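Local coordinates for ferric uptake regulation protein (Helicobacter pylori, PDB 2XIG), which probably acts as a global transcriptional repressor that uses ferrous iron as a cofactor to bind the operators of the genes it controls, at residues I10-R13 with L14-I18; E115-N118 with R119-E122; N121-V124 with K125-A129. The protein carries 2 engineered substitutions. All blocks are in the same frame, centred on the assembly; numbering follows the deposited sequence.

In the fold
From the N terminus the chain reaches contact 1 first, on helix 7-20 in the probable DNA-binding part, where it packs on helices 27-38 and 61-73. Contacts 2 and 3 follow in series on helix 114-126 of the probable dimerization part, a helix packed on strand 130-141 and the second subunit. None encloses a loop, nests or crosses: contacts 1 and 2 join successive helical turns, and contact 3 joins the last turn to the capping loop. Contacts 2 and 3 share N121 and E122, their centres about 10 Å apart. Contact 2 carries a metal ligand and salt bridges to the second subunit, while contact 3 ends the helix. Contact 1 lies about 35 Å from contact 2, centre to centre.

Contact 1 of 3, residues I10-R13 with L14-I18; sequences ILER and LRMSI
E12 and R15, three residues apart on helix 7-20, form a two-pronged salt bridge on its outer side. Starting from the backbone, CB of R15 rests 3.5 Å from the carbonyl O of E12. CD then passes 3.8 Å from OE2 of E12, where the arginine chain bends at chi3 (67°) and turns its head side-on to the carboxylate. NE donates to OE2 of E12 over 3.0 Å, and NH2 completes the grip on OE1 of E12 at 2.7 Å. Both oxygens lie near the guanidinium plane and OE1 offers its syn lone pair, yet the two planes are turned 35° against each other. Both residues are long enough to bridge one helical turn, and the paired bonds then hold both head groups. CG of M16 lies against the carboxylate, 3.6 Å from OE1 of E12. Backbone bonds from L14, R15, M16 and S17 to residues four earlier hold the turns together. On the apolar side, CD2 of L11 meets CD2 of L14 at 4.1 Å. Branched L14 suits the interior, packing on F70 and L71 of helix 61-73; L11, at its margin, leans with I10 on V33 of helix 27-38, joining helix 7-20 to both.

Contact 2 of 3, residues E115-N118 with R119-E122; sequences EIEN and RQNE. With ZN (zinc ion), chain N.
Two acceptor oxygens, OE1 of E117 and OE1 of Q120, lie 3.8 Å apart beside the zinc-binding carboxylate, and NE2 of Q120 is buried without a polar partner in the model. The two side chains run side by side in the same direction, but the carboxylate and amide planes are turned 75° against each other. E117 bends at chi2 (-70°) and binds zinc through OE2 at 2.0 Å, leaving OE1 at 3.1 Å from the metal; the carboxylate therefore coordinates through one oxygen. As modelled, the amide of Q120 turns NE2 to the methyl CG2 of I116, 3.8 Å away, an apolar neighbour that offers nothing to donate to; the amide may in fact be flipped, with its N and O exchanged. NH1 of R119 donates to OE1 of E122 over 2.9 Å, the oxygen lying in the guanidinium plane but being met from above its own carboxylate. A water donates to OE2 of E122 at 2.6 Å and accepts only weakly from ND2 of N118. R119 suits this place because its head also forms a salt bridge with D113 of the second subunit, while E115 pairs with R119 of that subunit. H96, D98 and H134 join E117 round the zinc ion, a site of the Fur dimerization domain consistent with regulatory iron binding.

Contact 3 of 3, residues N121-V124 with K125-A129; sequences NEVV and KKYQA
A Schellman motif ends helix 114-126: its 6→1 hydrogen bond runs from A129 to V124 and its 5→2 bond from Q128 to K125. Q128 takes positive phi (52°) and turns the chain, letting N of A129 donate almost straight to O of V124 at 3.0 Å, while N of Q128 reaches O of K125 at 2.9 Å. The carbonyl O of V124 also accepts from N of Y127 at 3.2 Å, the two donors approaching from opposite faces of its plane. Just before, the turns tighten: N of K126 bonds to O of V123 and only weakly to O of E122. V124 and A129 bring small apolar side chains to the dimer, packing on M138 and V140 of the second subunit respectively. OE1 of Q128 accepts a hydrogen bond from NZ of K143 of that subunit. K125 bends at chi3 and folds back along the helix, placing CE 3.6 Å from O of N121; its amine does not reach the carboxylate of E122, which R119 engages. Y127 has CG anti to its own carbonyl carbon (chi1 -54°), which lays the ring alongside V123. A broad ring suits this place, since it also packs on I109 of the second subunit. CE2 of Y127 lies 4.2 Å from CG1 of V123, and the ring edge meets the backbone, with CD2 of Y127 3.2 Å from O of V123.

Contact 1 of 3, residues I10-R13 with L14-I18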
loop_
_atom_site.group_PDB
_atom_site.type_symbol
_atom_site.label_atom_id
_atom_site.label_comp_id
_atom_site.label_asym_id
_atom_site.label_seq_id
_atom_site.Cartn_x
_atom_site.Cartn_y
_atom_site.Cartn_z
ATOM N N ILE C 10 -15.915 10.866 -34.516
ATOM C CA ILE C 10 -15.183 11.314 -33.332
ATOM C C ILE C 10 -14.035 12.245 -33.721
ATOM O O ILE C 10 -13.855 13.318 -33.130
ATOM C CB ILE C 10 -14.675 10.109 -32.512
ATOM C CG1 ILE C 10 -15.869 9.267 -32.052
ATOM C CG2 ILE C 10 -13.838 10.575 -31.321
ATOM C CD1 ILE C 10 -15.516 8.005 -31.333
ATOM N N LEU C 11 -13.275 11.851 -34.738
ATOM C CA LEU C 11 -12.166 12.685 -35.192
ATOM C C LEU C 11 -12.622 14.048 -35.729
ATOM O O LEU C 11 -11.895 15.032 -35.625
ATOM C CB LEU C 11 -11.317 11.955 -36.227
ATOM C CG LEU C 11 -10.544 10.765 -35.654
ATOM C CD1 LEU C 11 -9.765 10.055 -36.733
ATOM C CD2 LEU C 11 -9.603 11.200 -34.517
ATOM N N GLU C 12 -13.814 14.116 -36.314
ATOM C CA GLU C 12 -14.322 15.413 -36.772
ATOM C C GLU C 12 -14.747 16.282 -35.584
ATOM O O GLU C 12 -14.472 17.487 -35.558
ATOM C CB GLU C 12 -15.469 15.260 -37.788
ATOM C CG GLU C 12 -16.147 16.587 -38.167
ATOM C CD GLU C 12 -15.235 17.578 -38.900
ATOM O OE1 GLU C 12 -15.575 18.785 -38.925
ATOM O OE2 GLU C 12 -14.188 17.167 -39.451
ATOM N N ARG C 13 -15.418 15.681 -34.607
ATOM C CA ARG C 13 -15.693 16.382 -33.354
ATOM C C ARG C 13 -14.387 16.849 -32.715
ATOM O O ARG C 13 -14.319 17.928 -32.119
ATOM C CB ARG C 13 -16.457 15.495 -32.376
ATOM C CG ARG C 13 -17.886 15.207 -32.780
ATOM C CD ARG C 13 -18.727 14.746 -31.594
ATOM N NE ARG C 13 -18.310 13.438 -31.084
ATOM C CZ ARG C 13 -17.677 13.249 -29.932
ATOM N NH1 ARG C 13 -17.377 14.280 -29.146
ATOM N NH2 ARG C 13 -17.351 12.022 -29.563
ATOM N N LEU C 14 -13.347 16.035 -32.847
ATOM C CA LEU C 14 -12.041 16.409 -32.311
ATOM C C LEU C 14 -11.509 17.649 -33.033
ATOM O O LEU C 14 -11.083 18.608 -32.395
ATOM C CB LEU C 14 -11.046 15.261 -32.440
ATOM C CG LEU C 14 -9.636 15.588 -31.939
ATOM C CD1 LEU C 14 -9.679 16.020 -30.477
ATOM C CD2 LEU C 14 -8.705 14.397 -32.125
ATOM N N ARG C 15 -11.535 17.614 -34.363
ATOM C CA ARG C 15 -11.086 18.744 -35.179
ATOM C C ARG C 15 -11.838 20.014 -34.803
ATOM O O ARG C 15 -11.248 21.085 -34.680
ATOM C CB ARG C 15 -11.278 18.446 -36.669
ATOM C CG ARG C 15 -10.600 19.452 -37.603
ATOM C CD ARG C 15 -11.053 19.270 -39.046
ATOM N NE ARG C 15 -12.464 19.603 -39.208
ATOM C CZ ARG C 15 -12.917 20.839 -39.388
ATOM N NH1 ARG C 15 -12.066 21.859 -39.437
ATOM N NH2 ARG C 15 -14.216 21.059 -39.518
ATOM N N MET C 16 -13.145 19.888 -34.610
ATOM C CA MET C 16 -13.950 21.041 -34.239
ATOM C C MET C 16 -13.588 21.568 -32.854
ATOM O O MET C 16 -13.575 22.776 -32.627
ATOM C CB MET C 16 -15.438 20.707 -34.336
ATOM C CG MET C 16 -15.900 20.523 -35.768
ATOM S SD MET C 16 -15.766 22.053 -36.725
ATOM C CE MET C 16 -17.176 22.954 -36.084
ATOM N N SER C 17 -13.280 20.657 -31.938
ATOM C CA SER C 17 -12.921 21.027 -30.572
ATOM C C SER C 17 -11.540 21.674 -30.522
ATOM O O SER C 17 -11.298 22.566 -29.710
ATOM C CB SER C 17 -12.965 19.796 -29.660
ATOM O OG SER C 17 -12.629 20.122 -28.322
ATOM N N ILE C 18 -10.642 21.225 -31.396
ATOM C CA ILE C 18 -9.290 21.775 -31.459
ATOM C C ILE C 18 -9.310 23.222 -31.943
ATOM O O ILE C 18 -8.666 24.095 -31.365
ATOM C CB ILE C 18 -8.390 20.943 -32.390
ATOM C CG1 ILE C 18 -8.046 19.602 -31.736
ATOM C CG2 ILE C 18 -7.128 21.717 -32.763
ATOM C CD1 ILE C 18 -7.430 19.731 -30.346
#

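Contact 2 of 3, residues E115-N118 with R119-E122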
loop_
_atom_site.group_PDB
_atom_site.type_symbol
_atom_site.label_atom_id
_atom_site.label_comp_id
_atom_site.label_asym_id
_atom_site.label_seq_id
_atom_site.Cartn_x
_atom_site.Cartn_y
_atom_site.Cartn_z
ATOM N N GLU C 115 -29.751 -5.038 -13.018
ATOM C CA GLU C 115 -30.316 -5.173 -11.674
ATOM C C GLU C 115 -29.536 -4.390 -10.610
ATOM O O GLU C 115 -30.120 -3.804 -9.697
ATOM C CB GLU C 115 -30.484 -6.654 -11.298
ATOM C CG GLU C 115 -31.500 -7.379 -12.193
ATOM C CD GLU C 115 -31.799 -8.814 -11.762
ATOM O OE1 GLU C 115 -30.989 -9.420 -11.023
ATOM O OE2 GLU C 115 -32.853 -9.339 -12.175
ATOM N N ILE C 116 -28.214 -4.368 -10.727
ATOM C CA ILE C 116 -27.414 -3.548 -9.827
ATOM C C ILE C 116 -27.710 -2.078 -10.089
ATOM O O ILE C 116 -27.884 -1.286 -9.159
ATOM C CB ILE C 116 -25.906 -3.790 -10.017
ATOM C CG1 ILE C 116 -25.490 -5.067 -9.298
ATOM C CG2 ILE C 116 -25.113 -2.599 -9.505
ATOM C CD1 ILE C 116 -23.999 -5.327 -9.320
ATOM N N GLU C 117 -27.765 -1.712 -11.366
ATOM C CA GLU C 117 -28.070 -0.332 -11.724
ATOM C C GLU C 117 -29.418 0.081 -11.143
ATOM O O GLU C 117 -29.549 1.174 -10.588
ATOM C CB GLU C 117 -28.053 -0.137 -13.242
ATOM C CG GLU C 117 -26.713 -0.440 -13.903
ATOM C CD GLU C 117 -25.627 0.584 -13.583
ATOM O OE1 GLU C 117 -25.936 1.758 -13.281
ATOM O OE2 GLU C 117 -24.449 0.216 -13.639
ATOM N N ASN C 118 -30.420 -0.788 -11.264
ATOM C CA ASN C 118 -31.727 -0.482 -10.689
ATOM C C ASN C 118 -31.679 -0.397 -9.163
ATOM O O ASN C 118 -32.322 0.469 -8.562
ATOM C CB ASN C 118 -32.778 -1.505 -11.121
ATOM C CG ASN C 118 -34.173 -1.139 -10.646
ATOM O OD1 ASN C 118 -34.672 -0.045 -10.922
ATOM N ND2 ASN C 118 -34.814 -2.059 -9.934
ATOM N N ARG C 119 -30.920 -1.297 -8.535
ATOM C CA ARG C 119 -30.844 -1.316 -7.073
ATOM C C ARG C 119 -30.221 -0.045 -6.494
ATOM O O ARG C 119 -30.633 0.427 -5.435
ATOM C CB ARG C 119 -30.103 -2.555 -6.570
ATOM C CG ARG C 119 -30.040 -2.655 -5.047
ATOM C CD ARG C 119 -31.419 -2.662 -4.411
ATOM N NE ARG C 119 -31.346 -2.534 -2.957
ATOM C CZ ARG C 119 -32.394 -2.325 -2.169
ATOM N NH1 ARG C 119 -33.615 -2.219 -2.689
ATOM N NH2 ARG C 119 -32.226 -2.220 -0.856
ATOM N N GLN C 120 -29.230 0.511 -7.182
ATOM C CA GLN C 120 -28.652 1.776 -6.752
ATOM C C GLN C 120 -29.710 2.875 -6.766
ATOM O O GLN C 120 -29.753 3.715 -5.870
ATOM C CB GLN C 120 -27.465 2.156 -7.633
ATOM C CG GLN C 120 -26.292 1.196 -7.518
ATOM C CD GLN C 120 -25.229 1.458 -8.560
ATOM O OE1 GLN C 120 -25.468 2.150 -9.554
ATOM N NE2 GLN C 120 -24.045 0.908 -8.342
ATOM N N ASN C 121 -30.567 2.863 -7.782
ATOM C CA ASN C 121 -31.667 3.816 -7.839
ATOM C C ASN C 121 -32.600 3.646 -6.641
ATOM O O ASN C 121 -32.980 4.624 -5.999
ATOM C CB ASN C 121 -32.436 3.688 -9.162
ATOM C CG ASN C 121 -31.699 4.326 -10.329
ATOM O OD1 ASN C 121 -31.424 5.526 -10.319
ATOM N ND2 ASN C 121 -31.380 3.527 -11.341
ATOM N N GLU C 122 -32.955 2.399 -6.335
ATOM C CA GLU C 122 -33.807 2.108 -5.182
ATOM C C GLU C 122 -33.177 2.613 -3.885
ATOM O O GLU C 122 -33.848 3.203 -3.039
ATOM C CB GLU C 122 -34.090 0.600 -5.076
ATOM C CG GLU C 122 -34.895 0.032 -6.236
ATOM C CD GLU C 122 -35.204 -1.458 -6.079
ATOM O OE1 GLU C 122 -34.410 -2.181 -5.435
ATOM O OE2 GLU C 122 -36.245 -1.907 -6.610
HETATM ZN ZN ZN N . -22.812 1.391 -13.441
HETATM O O HOH W 1 -37.779 -1.146 -8.595
#

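Contact 3 of 3, residues N121-V124 with K125-A129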
loop_
_atom_site.group_PDB
_atom_site.type_symbol
_atom_site.label_atom_id
_atom_site.label_comp_id
_atom_site.label_asym_id
_atom_site.label_seq_id
_atom_site.Cartn_x
_atom_site.Cartn_y
_atom_site.Cartn_z
ATOM N N ASN C 121 -30.567 2.863 -7.782
ATOM C CA ASN C 121 -31.667 3.816 -7.839
ATOM C C ASN C 121 -32.600 3.646 -6.641
ATOM O O ASN C 121 -32.980 4.624 -5.999
ATOM C CB ASN C 121 -32.436 3.688 -9.162
ATOM C CG ASN C 121 -31.699 4.326 -10.329
ATOM O OD1 ASN C 121 -31.424 5.526 -10.319
ATOM N ND2 ASN C 121 -31.380 3.527 -11.341
ATOM N N GLU C 122 -32.955 2.399 -6.335
ATOM C CA GLU C 122 -33.807 2.108 -5.182
ATOM C C GLU C 122 -33.177 2.613 -3.885
ATOM O O GLU C 122 -33.848 3.203 -3.039
ATOM C CB GLU C 122 -34.090 0.600 -5.076
ATOM C CG GLU C 122 -34.895 0.032 -6.236
ATOM C CD GLU C 122 -35.204 -1.458 -6.079
ATOM O OE1 GLU C 122 -34.410 -2.181 -5.435
ATOM O OE2 GLU C 122 -36.245 -1.907 -6.610
ATOM N N VAL C 123 -31.880 2.390 -3.730
ATOM C CA VAL C 123 -31.200 2.782 -2.494
ATOM C C VAL C 123 -31.192 4.299 -2.267
ATOM O O VAL C 123 -31.485 4.764 -1.168
ATOM C CB VAL C 123 -29.763 2.218 -2.420
ATOM C CG1 VAL C 123 -29.031 2.774 -1.203
ATOM C CG2 VAL C 123 -29.805 0.702 -2.360
ATOM N N VAL C 124 -30.862 5.071 -3.297
ATOM C CA VAL C 124 -30.828 6.526 -3.138
ATOM C C VAL C 124 -32.233 7.079 -2.955
ATOM O O VAL C 124 -32.414 8.174 -2.422
ATOM C CB VAL C 124 -30.150 7.242 -4.313
ATOM C CG1 VAL C 124 -28.756 6.689 -4.541
ATOM C CG2 VAL C 124 -31.005 7.129 -5.567
ATOM N N LYS C 125 -33.221 6.314 -3.407
ATOM C CA LYS C 125 -34.618 6.693 -3.248
ATOM C C LYS C 125 -34.986 6.667 -1.767
ATOM O O LYS C 125 -35.836 7.431 -1.314
ATOM C CB LYS C 125 -35.507 5.735 -4.038
ATOM C CG LYS C 125 -36.738 6.363 -4.667
ATOM C CD LYS C 125 -37.360 5.400 -5.668
ATOM C CE LYS C 125 -36.425 5.168 -6.847
ATOM N NZ LYS C 125 -36.585 3.811 -7.452
ATOM N N LYS C 126 -34.328 5.788 -1.014
ATOM C CA LYS C 126 -34.558 5.686 0.423
ATOM C C LYS C 126 -34.237 6.993 1.138
ATOM O O LYS C 126 -34.831 7.308 2.165
ATOM C CB LYS C 126 -33.715 4.566 1.028
ATOM C CG LYS C 126 -34.242 3.174 0.762
ATOM C CD LYS C 126 -33.411 2.146 1.500
ATOM C CE LYS C 126 -34.108 0.800 1.538
ATOM N NZ LYS C 126 -33.425 -0.125 2.479
ATOM N N TYR C 127 -33.286 7.742 0.596
ATOM C CA TYR C 127 -32.874 9.004 1.195
ATOM C C TYR C 127 -33.508 10.175 0.459
ATOM O O TYR C 127 -33.167 11.332 0.700
ATOM C CB TYR C 127 -31.352 9.125 1.156
ATOM C CG TYR C 127 -30.647 7.953 1.792
ATOM C CD1 TYR C 127 -30.312 7.967 3.139
ATOM C CD2 TYR C 127 -30.328 6.827 1.047
ATOM C CE1 TYR C 127 -29.671 6.894 3.729
ATOM C CE2 TYR C 127 -29.689 5.750 1.627
ATOM C CZ TYR C 127 -29.361 5.788 2.968
ATOM O OH TYR C 127 -28.727 4.717 3.550
ATOM N N GLN C 128 -34.430 9.859 -0.446
ATOM C CA GLN C 128 -35.070 10.861 -1.289
ATOM C C GLN C 128 -34.050 11.750 -2.001
ATOM O O GLN C 128 -34.230 12.959 -2.110
ATOM C CB GLN C 128 -36.071 11.692 -0.483
ATOM C CG GLN C 128 -37.376 10.953 -0.219
ATOM C CD GLN C 128 -38.481 11.864 0.272
ATOM O OE1 GLN C 128 -38.405 12.411 1.370
ATOM N NE2 GLN C 128 -39.524 12.021 -0.538
ATOM N N ALA C 129 -32.977 11.132 -2.483
ATOM C CA ALA C 129 -31.951 11.839 -3.236
ATOM C C ALA C 129 -32.054 11.504 -4.720
ATOM O O ALA C 129 -32.660 10.502 -5.101
ATOM C CB ALA C 129 -30.576 11.487 -2.705
#